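Local coordinates for mandelate racemase/muconate lactonizing enzyme, C-terminal domain protein (Paracoccus denitrificans, PDB 4DWD) that binds magnesium as a member of the enolase superfamily and may act as a hydro-lyase on a substrate that the structure alone does not show, at the interface of chains A and B. Sequence-based numbering; all coordinates share one arbitrary frame. Chains: chain A/B, Mandelate racemase/muconate lactonizing enzyme, C-terminal domain protein.

Contact 1: the interface of chains A and B. Residues chain A 254-255, 258, 283; chain B 286, 289-291.
A bend at chi2 (76°) of A:Gln255, on helix 254-263, turns its carboxamide along the C-terminal end of helix 277-291 of chain B, after CG has set off anti to the carbonyl carbon. A:Lys258, one turn on, leaves with CG anti to the backbone N and kinks at both chi2 (-88°) and chi3, curling its methylenes against the end of that helix.

The amide NE2 of A:Gln255 donates to the main-chain O of B:His289 over 3.0 Å. The bond is almost straight at the hydrogen (175°) and the acceptor lies in the amide plane, although the donor stands well above the carbonyl plane instead of on a lone pair. The same NE2 hovers 3.3 Å above the plane of the B:His289 imidazole, toward its rim, with the amide and ring nearly perpendicular. One residue thus offers the amide both its carbonyl and a ring face, which should restrict rotation of the carboxamide.

Further along, CG of A:Lys258 sits over a face of the B:His291 ring in a CH-pi contact, 3.6 Å from the ring centroid and displaced toward CE1. Its CE passes 3.3 Å from the main-chain O of B:Ala290. The lysine NZ remains 5.1 Å from B:His291 ND1; if charged, it may still interact favourably with the carbonyl end of the helix.

Between these polar features and the far side of the patch, A:Leu254 puts CG 3.7 Å from CB of B:Ala290, while its CD2 branch reaches toward the main-chain O of B:Ala286. The CB of B:Ala286 meets the CB and CG methylenes of A:Gln283. The small alanine side chains probably allow the helices to approach closely, and with its symmetry twin this helix-to-helix patch probably helps to join two subunits through their barrel domains.

Contact 2: the interface of chains A and B. Residues chain A 110, 112, 117; chain B 69, 106, 110, 112, 117.
The carboxamide of A:Gln112 carries the methyl CD1 of B:Leu69 on one face. That methyl stands almost directly over the amide carbon, 3.4 Å from A:Gln112 CD, with OE1 and NE2 flanking it below. The two side chains reach toward each other tip to tip. A bend at chi2 of A:Gln112 (-64°) turns the amide so that it presents its flat side to the leucine, a van der Waals contact without a hydrogen bond between the two residues. B:Gln112 takes a smaller part, its CG methylene lying 4.2 Å from A:Leu110 CD2.

Leucines meet across the two-fold axis in matched pairs. A:Leu110 and B:Leu117 cross obliquely, with A:Leu110 CD1 against B:Leu117 CD2 at 3.8 Å. The twin pair, A:Leu117 CD2 and B:Leu110 CD1, repeats that separation. All four leucines place CG anti to the carbonyl carbon. The other branch of each Leu110 turns inward: A:Leu110 CD2 lies 4.0 Å from B:Leu110 O, and its counterpart does the same from chain B, so the two helix ends face one another near the axis.

At the rim, B:Lys106 runs out fully extended, with CG anti to the backbone N (chi1 175°). Its NZ donates 2.9 Å to the main-chain O of A:Leu117, in the carbonyl plane and on a lone pair (131° at the oxygen). This carbonyl belongs to the last residue of helix 114-117, so the amine, if charged, may also gain a little from the carbonyl end of that short helix.

Within the fold, the patch falls in the N-terminal capping domain characteristic of the enolase superfamily. The C-terminal end of helix 90-110 of each chain packs against helix 114-117 of the other, and 3-10 helix 68-70 of chain B adds B:Leu69 at one side.

Contact 1: the interface of chains A and B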
# COMPACT_ATOMS: atom_id res chain seq x y z
N LEU A 254 -2.13 -22.85 9.81
CA LEU A 254 -1.00 -21.93 10.01
C LEU A 254 -1.05 -20.75 9.04
O LEU A 254 -0.74 -19.62 9.41
CB LEU A 254 0.32 -22.69 9.86
CG LEU A 254 1.61 -21.95 10.19
CD1 LEU A 254 1.70 -21.62 11.68
CD2 LEU A 254 2.76 -22.85 9.76
N GLN A 255 -1.44 -21.02 7.80
CA GLN A 255 -1.48 -19.99 6.78
C GLN A 255 -2.62 -19.01 7.03
O GLN A 255 -2.46 -17.81 6.82
CB GLN A 255 -1.62 -20.59 5.38
CG GLN A 255 -0.41 -21.41 4.96
CD GLN A 255 -0.37 -22.77 5.63
OE1 GLN A 255 -1.40 -23.32 6.00
NE2 GLN A 255 0.84 -23.31 5.79
N LYS A 258 -1.50 -16.78 9.67
CA LYS A 258 -0.65 -15.75 9.05
C LYS A 258 -1.52 -14.64 8.46
O LYS A 258 -1.24 -13.45 8.65
CB LYS A 258 0.26 -16.39 7.99
CG LYS A 258 1.16 -15.44 7.19
CD LYS A 258 0.46 -14.89 5.94
CE LYS A 258 0.23 -15.97 4.88
NZ LYS A 258 -0.45 -15.42 3.67
N GLN A 283 4.12 -24.48 16.28
CA GLN A 283 4.38 -23.74 15.04
C GLN A 283 3.65 -22.40 15.06
O GLN A 283 4.21 -21.36 14.64
CB GLN A 283 3.96 -24.55 13.82
CG GLN A 283 4.82 -25.80 13.65
CD GLN A 283 4.27 -26.76 12.63
OE1 GLN A 283 3.16 -26.59 12.13
NE2 GLN A 283 5.05 -27.79 12.32
N ALA B 286 8.87 -23.39 9.95
CA ALA B 286 7.45 -23.14 10.19
C ALA B 286 7.05 -21.78 9.63
O ALA B 286 6.00 -21.65 9.02
CB ALA B 286 7.14 -23.20 11.68
N HIS B 289 6.79 -22.04 5.92
CA HIS B 289 5.55 -22.76 5.56
C HIS B 289 4.32 -21.89 5.73
O HIS B 289 3.40 -21.94 4.92
CB HIS B 289 5.42 -24.05 6.37
CG HIS B 289 4.32 -24.97 5.89
ND1 HIS B 289 4.23 -25.37 4.62
CD2 HIS B 289 3.26 -25.57 6.58
CE1 HIS B 289 3.15 -26.18 4.48
NE2 HIS B 289 2.56 -26.30 5.68
N ALA B 290 4.31 -21.06 6.76
CA ALA B 290 3.21 -20.13 6.99
C ALA B 290 3.04 -19.15 5.84
O ALA B 290 1.93 -18.75 5.53
CB ALA B 290 3.42 -19.36 8.29
N HIS B 291 4.16 -18.77 5.21
CA HIS B 291 4.18 -17.73 4.16
C HIS B 291 4.31 -18.23 2.74
O HIS B 291 4.31 -17.43 1.80
CB HIS B 291 5.28 -16.71 4.45
CG HIS B 291 4.95 -15.76 5.58
ND1 HIS B 291 4.28 -14.60 5.38
CD2 HIS B 291 5.24 -15.82 6.94
CE1 HIS B 291 4.15 -13.96 6.56
NE2 HIS B 291 4.72 -14.71 7.52

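Contact 2: the interface of chains A and B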
# COMPACT_ATOMS: atom_id res chain seq x y z
N LEU A 110 9.32 -42.23 26.07
CA LEU A 110 10.61 -41.59 26.36
C LEU A 110 10.79 -41.23 27.83
O LEU A 110 11.85 -40.74 28.22
CB LEU A 110 10.82 -40.37 25.45
CG LEU A 110 10.81 -40.63 23.94
CD1 LEU A 110 10.95 -39.34 23.15
CD2 LEU A 110 11.89 -41.63 23.53
N GLN A 112 9.21 -38.95 29.75
CA GLN A 112 9.31 -37.52 30.01
C GLN A 112 7.95 -36.85 29.88
O GLN A 112 7.16 -37.24 29.02
CB GLN A 112 10.29 -36.85 29.02
CG GLN A 112 11.73 -37.29 29.19
CD GLN A 112 12.35 -36.90 30.52
OE1 GLN A 112 11.96 -35.90 31.14
NE2 GLN A 112 13.33 -37.67 30.97
N LEU A 117 10.07 -32.48 26.70
CA LEU A 117 10.40 -32.82 25.30
C LEU A 117 10.31 -31.60 24.39
O LEU A 117 10.98 -31.54 23.37
CB LEU A 117 9.51 -33.95 24.78
CG LEU A 117 9.69 -35.27 25.56
CD1 LEU A 117 8.66 -36.28 25.10
CD2 LEU A 117 11.09 -35.84 25.39
N LEU B 69 17.54 -31.21 29.02
CA LEU B 69 16.25 -31.14 28.34
C LEU B 69 15.64 -29.74 28.29
O LEU B 69 14.76 -29.48 27.46
CB LEU B 69 15.26 -32.13 28.95
CG LEU B 69 15.55 -33.61 28.70
CD1 LEU B 69 14.53 -34.48 29.41
CD2 LEU B 69 15.58 -33.96 27.22
N LYS B 106 20.64 -34.67 24.03
CA LYS B 106 19.26 -35.12 24.18
C LYS B 106 18.99 -36.43 23.43
O LYS B 106 18.38 -37.35 23.97
CB LYS B 106 18.31 -34.01 23.73
CG LYS B 106 16.85 -34.41 23.73
CD LYS B 106 15.98 -33.25 23.31
CE LYS B 106 14.56 -33.72 23.09
NZ LYS B 106 13.66 -32.58 22.74
N LEU B 110 17.97 -39.94 25.20
CA LEU B 110 16.68 -40.56 24.94
C LEU B 110 16.78 -41.75 23.99
O LEU B 110 15.77 -42.37 23.67
CB LEU B 110 15.69 -39.51 24.39
CG LEU B 110 15.39 -38.30 25.29
CD1 LEU B 110 14.45 -37.34 24.59
CD2 LEU B 110 14.78 -38.72 26.62
N GLN B 112 17.61 -41.85 20.67
CA GLN B 112 16.95 -41.63 19.38
C GLN B 112 17.77 -40.69 18.52
O GLN B 112 18.35 -39.72 19.04
CB GLN B 112 15.56 -41.01 19.57
CG GLN B 112 14.55 -41.90 20.27
CD GLN B 112 14.18 -43.13 19.46
OE1 GLN B 112 14.26 -43.12 18.22
NE2 GLN B 112 13.77 -44.19 20.14
N LEU B 117 13.19 -37.60 17.03
CA LEU B 117 12.70 -36.65 18.04
C LEU B 117 11.95 -35.46 17.44
O LEU B 117 11.04 -34.92 18.06
CB LEU B 117 13.84 -36.18 18.95
CG LEU B 117 14.48 -37.31 19.77
CD1 LEU B 117 15.65 -36.78 20.57
CD2 LEU B 117 13.50 -38.03 20.70

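Contact 1 and contact 2 belong to one two-fold interface, the centres of their C-alpha atoms lying about 26 Å apart. They share no residue or helix: contact 1 draws on helices 254-263 and 277-291 of the barrel domain, contact 2 on helices 90-110 and 114-117 and the short 3-10 element at 68-70 of the capping domain. Pairing both domains of each subunit with their counterparts should limit rocking of one chain against the other and may steady the two domains relative to each other. The deposited assembly holds eight copies; the A-B pair may be one of its building units.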